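PDB 3FOK: Cgl0159-like domain-containing protein from Corynebacterium glutamicum, which is of unknown function but has a TIM-barrel fold, a scaffold that in most of its families carries an enzyme active site. Local coordinates for residues F144-D155 with L177-W188; S216-V225 with T236-G244. One frame throughout, in Å; residues are numbered along the deposited sequence.

Interaction 1: F144-D155 with L177-W188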
# COMPACT_ATOMS: atom_id res chain seq x y z
N PHE A 144 -16.11 -20.17 -13.39
CA PHE A 144 -16.03 -18.85 -14.01
C PHE A 144 -15.89 -17.74 -12.98
O PHE A 144 -16.42 -17.84 -11.87
CB PHE A 144 -17.34 -18.66 -14.77
CG PHE A 144 -17.20 -18.14 -16.16
CD1 PHE A 144 -16.58 -16.92 -16.42
CD2 PHE A 144 -17.79 -18.83 -17.22
CE1 PHE A 144 -16.57 -16.39 -17.71
CE2 PHE A 144 -17.78 -18.32 -18.50
CZ PHE A 144 -17.17 -17.09 -18.75
N ALA A 145 -15.19 -16.67 -13.35
CA ALA A 145 -15.02 -15.52 -12.46
C ALA A 145 -15.75 -14.34 -13.10
O ALA A 145 -15.83 -14.25 -14.32
CB ALA A 145 -13.54 -15.20 -12.28
N LYS A 146 -16.29 -13.44 -12.28
CA LYS A 146 -16.98 -12.27 -12.81
C LYS A 146 -16.65 -11.01 -12.03
O LYS A 146 -16.48 -11.05 -10.80
CB LYS A 146 -18.50 -12.52 -12.84
CG LYS A 146 -19.33 -11.73 -11.84
CD LYS A 146 -19.77 -10.38 -12.38
CE LYS A 146 -20.66 -9.68 -11.36
NZ LYS A 146 -21.34 -8.47 -11.88
N THR A 147 -16.56 -9.90 -12.75
CA THR A 147 -16.22 -8.61 -12.16
C THR A 147 -17.12 -7.49 -12.67
O THR A 147 -17.60 -7.54 -13.80
CB THR A 147 -14.77 -8.22 -12.52
OG1 THR A 147 -13.86 -9.20 -12.01
CG2 THR A 147 -14.43 -6.86 -11.94
N LEU A 148 -17.35 -6.48 -11.84
CA LEU A 148 -18.15 -5.33 -12.23
C LEU A 148 -17.13 -4.21 -12.43
O LEU A 148 -16.40 -3.86 -11.51
CB LEU A 148 -19.13 -4.94 -11.12
CG LEU A 148 -20.41 -4.19 -11.51
CD1 LEU A 148 -20.80 -3.26 -10.37
CD2 LEU A 148 -20.23 -3.39 -12.79
N VAL A 149 -17.06 -3.67 -13.64
CA VAL A 149 -16.11 -2.60 -13.92
C VAL A 149 -16.80 -1.34 -14.40
O VAL A 149 -16.90 -1.09 -15.60
CB VAL A 149 -15.08 -3.02 -15.01
CG1 VAL A 149 -13.94 -2.02 -15.05
CG2 VAL A 149 -14.56 -4.42 -14.72
N ARG A 150 -17.29 -0.54 -13.46
CA ARG A 150 -17.95 0.71 -13.81
C ARG A 150 -16.88 1.78 -13.92
O ARG A 150 -16.07 1.95 -13.01
CB ARG A 150 -18.99 1.07 -12.76
CG ARG A 150 -20.27 0.25 -12.89
CD ARG A 150 -21.20 0.51 -11.73
NE ARG A 150 -20.61 0.05 -10.48
CZ ARG A 150 -21.14 0.25 -9.28
NH1 ARG A 150 -22.29 0.90 -9.17
NH2 ARG A 150 -20.53 -0.20 -8.20
N ILE A 151 -16.88 2.48 -15.04
CA ILE A 151 -15.89 3.51 -15.31
C ILE A 151 -16.48 4.91 -15.26
O ILE A 151 -17.18 5.34 -16.18
CB ILE A 151 -15.25 3.26 -16.70
CG1 ILE A 151 -14.67 1.84 -16.73
CG2 ILE A 151 -14.20 4.31 -16.99
CD1 ILE A 151 -14.20 1.39 -18.10
N ASN A 152 -16.19 5.63 -14.18
CA ASN A 152 -16.68 6.98 -14.00
C ASN A 152 -15.52 7.96 -14.16
O ASN A 152 -14.70 8.12 -13.26
CB ASN A 152 -17.33 7.13 -12.62
CG ASN A 152 -18.09 8.43 -12.46
OD1 ASN A 152 -19.12 8.47 -11.78
ND2 ASN A 152 -17.58 9.50 -13.07
N LEU A 153 -15.47 8.61 -15.32
CA LEU A 153 -14.40 9.55 -15.64
C LEU A 153 -14.18 10.71 -14.67
O LEU A 153 -13.09 11.26 -14.60
CB LEU A 153 -14.62 10.11 -17.04
CG LEU A 153 -14.55 9.08 -18.17
CD1 LEU A 153 -14.74 9.77 -19.51
CD2 LEU A 153 -13.20 8.37 -18.13
N SER A 154 -15.20 11.09 -13.91
CA SER A 154 -15.03 12.21 -12.98
C SER A 154 -14.83 11.76 -11.54
O SER A 154 -14.76 12.59 -10.64
CB SER A 154 -16.25 13.13 -13.04
OG SER A 154 -17.37 12.54 -12.42
N ASP A 155 -14.72 10.45 -11.32
CA ASP A 155 -14.54 9.92 -9.97
C ASP A 155 -13.23 9.15 -9.81
O ASP A 155 -13.04 8.09 -10.40
CB ASP A 155 -15.72 9.01 -9.63
CG ASP A 155 -15.81 8.71 -8.15
OD1 ASP A 155 -14.78 8.34 -7.56
OD2 ASP A 155 -16.92 8.84 -7.59
N LEU A 177 -8.58 -19.59 -15.80
CA LEU A 177 -9.94 -19.49 -15.29
C LEU A 177 -10.67 -18.40 -16.07
O LEU A 177 -10.29 -17.24 -16.01
CB LEU A 177 -9.92 -19.11 -13.81
CG LEU A 177 -11.27 -18.82 -13.17
CD1 LEU A 177 -12.05 -20.12 -13.04
CD2 LEU A 177 -11.09 -18.17 -11.81
N PRO A 178 -11.72 -18.77 -16.82
CA PRO A 178 -12.45 -17.76 -17.59
C PRO A 178 -12.92 -16.63 -16.68
O PRO A 178 -13.40 -16.88 -15.57
CB PRO A 178 -13.62 -18.55 -18.17
CG PRO A 178 -13.04 -19.92 -18.35
CD PRO A 178 -12.28 -20.11 -17.05
N ILE A 179 -12.75 -15.39 -17.13
CA ILE A 179 -13.17 -14.25 -16.34
C ILE A 179 -14.06 -13.30 -17.14
O ILE A 179 -13.69 -12.79 -18.20
CB ILE A 179 -11.94 -13.50 -15.76
CG1 ILE A 179 -12.42 -12.34 -14.88
CG2 ILE A 179 -11.03 -13.04 -16.88
CD1 ILE A 179 -11.31 -11.69 -14.08
N MSE A 180 -15.24 -13.08 -16.58
CA MSE A 180 -16.31 -12.27 -17.14
C MSE A 180 -16.27 -10.83 -16.60
O MSE A 180 -16.36 -10.61 -15.39
CB MSE A 180 -17.62 -12.95 -16.73
CG MSE A 180 -18.90 -12.55 -17.40
SE MSE A 180 -20.32 -13.48 -16.44
CE MSE A 180 -19.98 -15.29 -17.02
N LEU A 181 -16.11 -9.84 -17.48
CA LEU A 181 -16.08 -8.45 -17.05
C LEU A 181 -17.37 -7.74 -17.48
O LEU A 181 -17.76 -7.82 -18.65
CB LEU A 181 -14.88 -7.71 -17.65
CG LEU A 181 -13.45 -8.23 -17.43
CD1 LEU A 181 -12.47 -7.19 -17.97
CD2 LEU A 181 -13.20 -8.47 -15.96
N GLU A 182 -18.01 -7.05 -16.54
CA GLU A 182 -19.23 -6.31 -16.82
C GLU A 182 -18.86 -4.83 -16.81
O GLU A 182 -18.81 -4.20 -15.75
CB GLU A 182 -20.29 -6.59 -15.75
CG GLU A 182 -21.70 -6.11 -16.12
CD GLU A 182 -22.72 -6.36 -15.02
OE1 GLU A 182 -22.67 -7.44 -14.39
OE2 GLU A 182 -23.57 -5.48 -14.79
N PRO A 183 -18.58 -4.26 -17.99
CA PRO A 183 -18.20 -2.85 -18.10
C PRO A 183 -19.38 -1.90 -18.26
O PRO A 183 -20.46 -2.29 -18.70
CB PRO A 183 -17.30 -2.84 -19.32
CG PRO A 183 -18.03 -3.78 -20.22
CD PRO A 183 -18.43 -4.93 -19.30
N PHE A 184 -19.13 -0.64 -17.91
CA PHE A 184 -20.12 0.42 -18.00
C PHE A 184 -19.41 1.75 -17.89
O PHE A 184 -18.36 1.85 -17.25
CB PHE A 184 -21.10 0.37 -16.82
CG PHE A 184 -22.24 -0.58 -16.98
CD1 PHE A 184 -23.21 -0.36 -17.96
CD2 PHE A 184 -22.39 -1.65 -16.11
CE1 PHE A 184 -24.31 -1.20 -18.06
CE2 PHE A 184 -23.49 -2.50 -16.20
CZ PHE A 184 -24.45 -2.27 -17.18
N MSE A 185 -19.98 2.77 -18.52
CA MSE A 185 -19.45 4.12 -18.39
C MSE A 185 -20.49 4.62 -17.40
O MSE A 185 -21.68 4.39 -17.60
CB MSE A 185 -19.54 4.89 -19.70
CG MSE A 185 -18.63 4.38 -20.81
SE MSE A 185 -16.73 4.52 -20.45
CE MSE A 185 -16.51 2.88 -19.52
N SER A 186 -20.06 5.27 -16.33
CA SER A 186 -21.02 5.76 -15.34
C SER A 186 -20.78 7.22 -14.99
O SER A 186 -19.66 7.72 -15.09
CB SER A 186 -20.94 4.92 -14.07
OG SER A 186 -21.25 3.56 -14.33
N ASN A 187 -21.85 7.91 -14.60
CA ASN A 187 -21.74 9.32 -14.23
C ASN A 187 -22.53 9.60 -12.97
O ASN A 187 -23.47 8.88 -12.63
CB ASN A 187 -22.29 10.22 -15.34
CG ASN A 187 -21.63 9.97 -16.68
OD1 ASN A 187 -22.08 9.13 -17.46
ND2 ASN A 187 -20.56 10.70 -16.96
N TRP A 188 -22.14 10.66 -12.27
CA TRP A 188 -22.86 11.07 -11.08
C TRP A 188 -23.92 12.03 -11.57
O TRP A 188 -23.61 13.04 -12.22
CB TRP A 188 -21.93 11.79 -10.10
CG TRP A 188 -21.07 10.88 -9.28
CD1 TRP A 188 -19.74 10.65 -9.44
CD2 TRP A 188 -21.49 10.08 -8.18
NE1 TRP A 188 -19.30 9.76 -8.50
CE2 TRP A 188 -20.35 9.39 -7.71
CE3 TRP A 188 -22.72 9.88 -7.53
CZ2 TRP A 188 -20.40 8.50 -6.63
CZ3 TRP A 188 -22.77 8.99 -6.45
CH2 TRP A 188 -21.61 8.32 -6.01
O HOH W 1 -17.68 8.35 -17.16
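The torsions of Met-180, a selenomethionine, set its CG anti to the backbone N (chi1 -166°) and bend the chain at chi3 alone, which lays CE over the middle of the Phe-144 ring, 3.7 Å from its centroid. SE lies farther off above the same face, a Met-aromatic contact. Pro-178 CB presses on the opposite face, 3.8 Å from the centroid, and the ring is held flat between two CH-pi contacts. Next along the same side of the sheet, Lys-146 bends at chi2 (88°) while Glu-182 stays extended; Lys-146 NZ meets Glu-182 OE1 from above the carboxylate plane, a salt bridge of 3.0 Å. Lys-222 of the next strand reaches the same OE1, which therefore joins two lysines. On the other side of the sheet Leu-181 CD2 runs beside Thr-147 CB at 3.8 Å, and Pro-183 and Met-185 face helix 199-210. Ala-145, Thr-147, Val-149 and Ile-151 each use both N and O toward the partner strand, from Ala-145 N to Pro-178 O up to Ser-186 N to Ile-151 O; the bond from Phe-184 N to Val-149 O is weak. Past strand 144-151, Asp-155 OD2 takes on its anti lone pair a 2.7 Å hydrogen bond from Trp-188 NE1, still on its strand. Asp-155 OD1 caps Gly-157 N, and a water links Leu-153 N to Ser-186 O. Two adjacent parallel strands joined through helix 158-174, with Lys-146, Glu-182 and Arg-150 among the side chains inside and mostly apolar ones toward the helices, form a beta-alpha-beta unit of a TIM barrel.

Interaction 2: S216-V225 with T236-G244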
# COMPACT_ATOMS: atom_id res chain seq x y z
N SER A 216 -5.28 -11.27 -22.14
CA SER A 216 -6.72 -11.25 -22.30
C SER A 216 -7.19 -12.37 -23.21
O SER A 216 -7.87 -12.12 -24.21
CB SER A 216 -7.19 -9.89 -22.82
OG SER A 216 -8.00 -9.22 -21.85
N SER A 217 -6.83 -13.59 -22.87
CA SER A 217 -7.21 -14.75 -23.66
C SER A 217 -8.27 -15.57 -22.93
O SER A 217 -8.77 -16.56 -23.46
CB SER A 217 -5.99 -15.64 -23.94
OG SER A 217 -5.47 -16.21 -22.76
N TYR A 218 -8.62 -15.15 -21.72
CA TYR A 218 -9.63 -15.84 -20.94
C TYR A 218 -10.72 -14.89 -20.50
O TYR A 218 -11.54 -15.23 -19.64
CB TYR A 218 -9.01 -16.48 -19.69
CG TYR A 218 -8.39 -17.82 -19.96
CD1 TYR A 218 -7.11 -17.92 -20.48
CD2 TYR A 218 -9.12 -18.99 -19.76
CE1 TYR A 218 -6.55 -19.16 -20.80
CE2 TYR A 218 -8.59 -20.23 -20.08
CZ TYR A 218 -7.30 -20.31 -20.61
OH TYR A 218 -6.78 -21.53 -20.95
N THR A 219 -10.77 -13.70 -21.08
CA THR A 219 -11.77 -12.74 -20.66
C THR A 219 -13.00 -12.67 -21.57
O THR A 219 -12.90 -12.65 -22.79
CB THR A 219 -11.16 -11.33 -20.48
OG1 THR A 219 -11.43 -10.53 -21.64
CG2 THR A 219 -9.66 -11.42 -20.28
N TRP A 220 -14.16 -12.65 -20.92
CA TRP A 220 -15.45 -12.57 -21.57
C TRP A 220 -16.06 -11.21 -21.24
O TRP A 220 -15.58 -10.51 -20.35
CB TRP A 220 -16.39 -13.65 -21.03
CG TRP A 220 -16.08 -15.04 -21.46
CD1 TRP A 220 -14.88 -15.68 -21.36
CD2 TRP A 220 -16.99 -15.99 -22.04
NE1 TRP A 220 -14.98 -16.97 -21.84
CE2 TRP A 220 -16.27 -17.18 -22.27
CE3 TRP A 220 -18.34 -15.94 -22.39
CZ2 TRP A 220 -16.85 -18.32 -22.83
CZ3 TRP A 220 -18.93 -17.07 -22.95
CH2 TRP A 220 -18.18 -18.25 -23.16
N MSE A 221 -17.11 -10.86 -21.95
CA MSE A 221 -17.80 -9.60 -21.72
C MSE A 221 -19.23 -9.90 -21.32
O MSE A 221 -19.85 -10.84 -21.83
CB MSE A 221 -17.81 -8.74 -23.00
CG MSE A 221 -16.45 -8.22 -23.44
SE MSE A 221 -15.81 -6.74 -22.37
CE MSE A 221 -14.40 -7.63 -21.41
N LYS A 222 -19.75 -9.12 -20.39
CA LYS A 222 -21.12 -9.25 -19.93
C LYS A 222 -21.66 -7.86 -20.24
O LYS A 222 -21.38 -6.90 -19.53
CB LYS A 222 -21.15 -9.52 -18.42
CG LYS A 222 -22.52 -9.80 -17.83
CD LYS A 222 -22.40 -10.01 -16.33
CE LYS A 222 -23.75 -10.08 -15.65
NZ LYS A 222 -23.60 -10.06 -14.17
N LEU A 223 -22.40 -7.75 -21.34
CA LEU A 223 -22.92 -6.46 -21.78
C LEU A 223 -24.42 -6.30 -21.71
O LEU A 223 -25.17 -7.28 -21.68
CB LEU A 223 -22.47 -6.20 -23.23
CG LEU A 223 -20.99 -6.37 -23.56
CD1 LEU A 223 -20.77 -6.11 -25.03
CD2 LEU A 223 -20.15 -5.43 -22.72
N PRO A 224 -24.89 -5.04 -21.68
CA PRO A 224 -26.33 -4.74 -21.62
C PRO A 224 -26.87 -4.66 -23.05
O PRO A 224 -26.18 -4.18 -23.95
CB PRO A 224 -26.35 -3.39 -20.93
CG PRO A 224 -25.16 -2.72 -21.52
CD PRO A 224 -24.10 -3.82 -21.47
N VAL A 225 -28.09 -5.14 -23.26
CA VAL A 225 -28.70 -5.08 -24.58
C VAL A 225 -29.09 -3.63 -24.79
O VAL A 225 -30.00 -3.12 -24.15
CB VAL A 225 -29.93 -5.98 -24.69
CG1 VAL A 225 -30.52 -5.90 -26.09
CG2 VAL A 225 -29.55 -7.41 -24.36
N THR A 236 -15.66 -5.90 -29.96
CA THR A 236 -14.74 -6.96 -29.56
C THR A 236 -14.91 -8.25 -30.32
O THR A 236 -15.88 -8.45 -31.05
CB THR A 236 -14.86 -7.33 -28.07
OG1 THR A 236 -16.24 -7.39 -27.69
CG2 THR A 236 -14.11 -6.35 -27.20
N THR A 237 -13.93 -9.11 -30.12
CA THR A 237 -13.89 -10.42 -30.74
C THR A 237 -14.09 -11.43 -29.61
O THR A 237 -14.07 -12.64 -29.82
CB THR A 237 -12.52 -10.67 -31.37
OG1 THR A 237 -11.49 -10.42 -30.39
CG2 THR A 237 -12.30 -9.74 -32.55
N MSE A 238 -14.30 -10.90 -28.41
CA MSE A 238 -14.47 -11.73 -27.23
C MSE A 238 -15.86 -12.30 -26.99
O MSE A 238 -16.86 -11.68 -27.32
CB MSE A 238 -14.03 -10.95 -26.00
CG MSE A 238 -12.59 -10.51 -26.09
SE MSE A 238 -12.09 -9.31 -24.68
CE MSE A 238 -10.19 -9.71 -24.65
N PRO A 239 -15.92 -13.51 -26.41
CA PRO A 239 -17.20 -14.16 -26.12
C PRO A 239 -18.01 -13.25 -25.21
O PRO A 239 -17.50 -12.75 -24.21
CB PRO A 239 -16.77 -15.47 -25.45
CG PRO A 239 -15.44 -15.14 -24.85
CD PRO A 239 -14.79 -14.32 -25.93
N THR A 240 -19.26 -13.02 -25.59
CA THR A 240 -20.12 -12.13 -24.84
C THR A 240 -21.40 -12.77 -24.32
O THR A 240 -21.99 -13.64 -24.96
CB THR A 240 -20.51 -10.91 -25.71
OG1 THR A 240 -19.32 -10.21 -26.09
CG2 THR A 240 -21.42 -9.97 -24.95
N LEU A 241 -21.81 -12.33 -23.14
CA LEU A 241 -23.04 -12.81 -22.50
C LEU A 241 -23.87 -11.57 -22.22
O LEU A 241 -23.33 -10.53 -21.83
CB LEU A 241 -22.72 -13.55 -21.20
CG LEU A 241 -21.99 -14.88 -21.38
CD1 LEU A 241 -21.58 -15.43 -20.03
CD2 LEU A 241 -22.89 -15.87 -22.11
N LEU A 242 -25.17 -11.66 -22.44
CA LEU A 242 -26.05 -10.53 -22.23
C LEU A 242 -26.67 -10.51 -20.84
O LEU A 242 -26.91 -11.56 -20.24
CB LEU A 242 -27.16 -10.55 -23.29
CG LEU A 242 -26.67 -10.75 -24.73
CD1 LEU A 242 -27.87 -10.84 -25.66
CD2 LEU A 242 -25.75 -9.60 -25.13
N LEU A 243 -26.91 -9.31 -20.33
CA LEU A 243 -27.50 -9.13 -19.01
C LEU A 243 -28.86 -8.45 -19.14
O LEU A 243 -29.09 -7.69 -20.08
CB LEU A 243 -26.57 -8.29 -18.13
CG LEU A 243 -26.21 -6.88 -18.61
CD1 LEU A 243 -27.31 -5.90 -18.21
CD2 LEU A 243 -24.89 -6.45 -17.98
N GLY A 244 -29.76 -8.74 -18.21
CA GLY A 244 -31.08 -8.13 -18.22
C GLY A 244 -31.23 -7.28 -16.98
O GLY A 244 -31.64 -7.77 -15.93
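Met-221 O receives the N-H of Leu-241 at 2.8 Å, while the CA-H of Thr-240 approaches the same oxygen. Flanking backbone bonds, Met-221 N to Pro-239 O and Leu-223 N to Leu-241 O, continue the parallel ladder, and Leu-243 N closes it on Leu-223 O. Pro-239 sets its ring across the Trp-220 indole at about a right angle: CG stands 3.2 Å from the centroid of the five-membered ring, a tight CH-pi contact, while CB lies over the six-membered part. Leu-241 CG adds an apolar touch at Trp-220 CE3, 3.9 Å away. The extended Met-238 side chain, a selenomethionine, slants across Thr-219, SE to OG1 3.3 Å, and its CE reaches Ser-216 CB. Its carbonyl O takes a hydrogen bond from Thr-240 OG1, 3.1 Å, which fixes that hydroxyl's rotation and leaves CG2 beside Leu-223 CG. Leu-243 CG sits between its backbone N and carbonyl carbon (chi1 60°), a setting that carries CD1 to Pro-224 CB at 3.8 Å. Lys-222 is fully extended on the same side as Leu-241 and Leu-243, and its NZ forms a salt bridge with Glu-182 OE1. Parallel strands connected by the short helix 229-232 make this another beta-alpha-beta unit of the TIM barrel.

In the fold
Both interactions are buried and belong to one barrel wall, in series along the chain, with strands 179-189 and 219-224 as neighbours. Interaction 1 is the longer ladder; it runs from a phenylalanine ring covered on both faces to a polar end where turn, water and tryptophan meet, and has two exposed residues where interaction 2 has none. Interaction 2 is shorter and more strongly twisted, its side-chain contacts mostly apolar across the pair. Inside the barrel they merge: Trp-220 meets Phe-144 edge-to-face, Met-180 packs on Leu-241, and the Glu-182 carboxylate ties the two together. Each also touches a second subunit, interaction 1 at Ile-151 and Leu-153, interaction 2 at Ser-216 and Thr-237 among others.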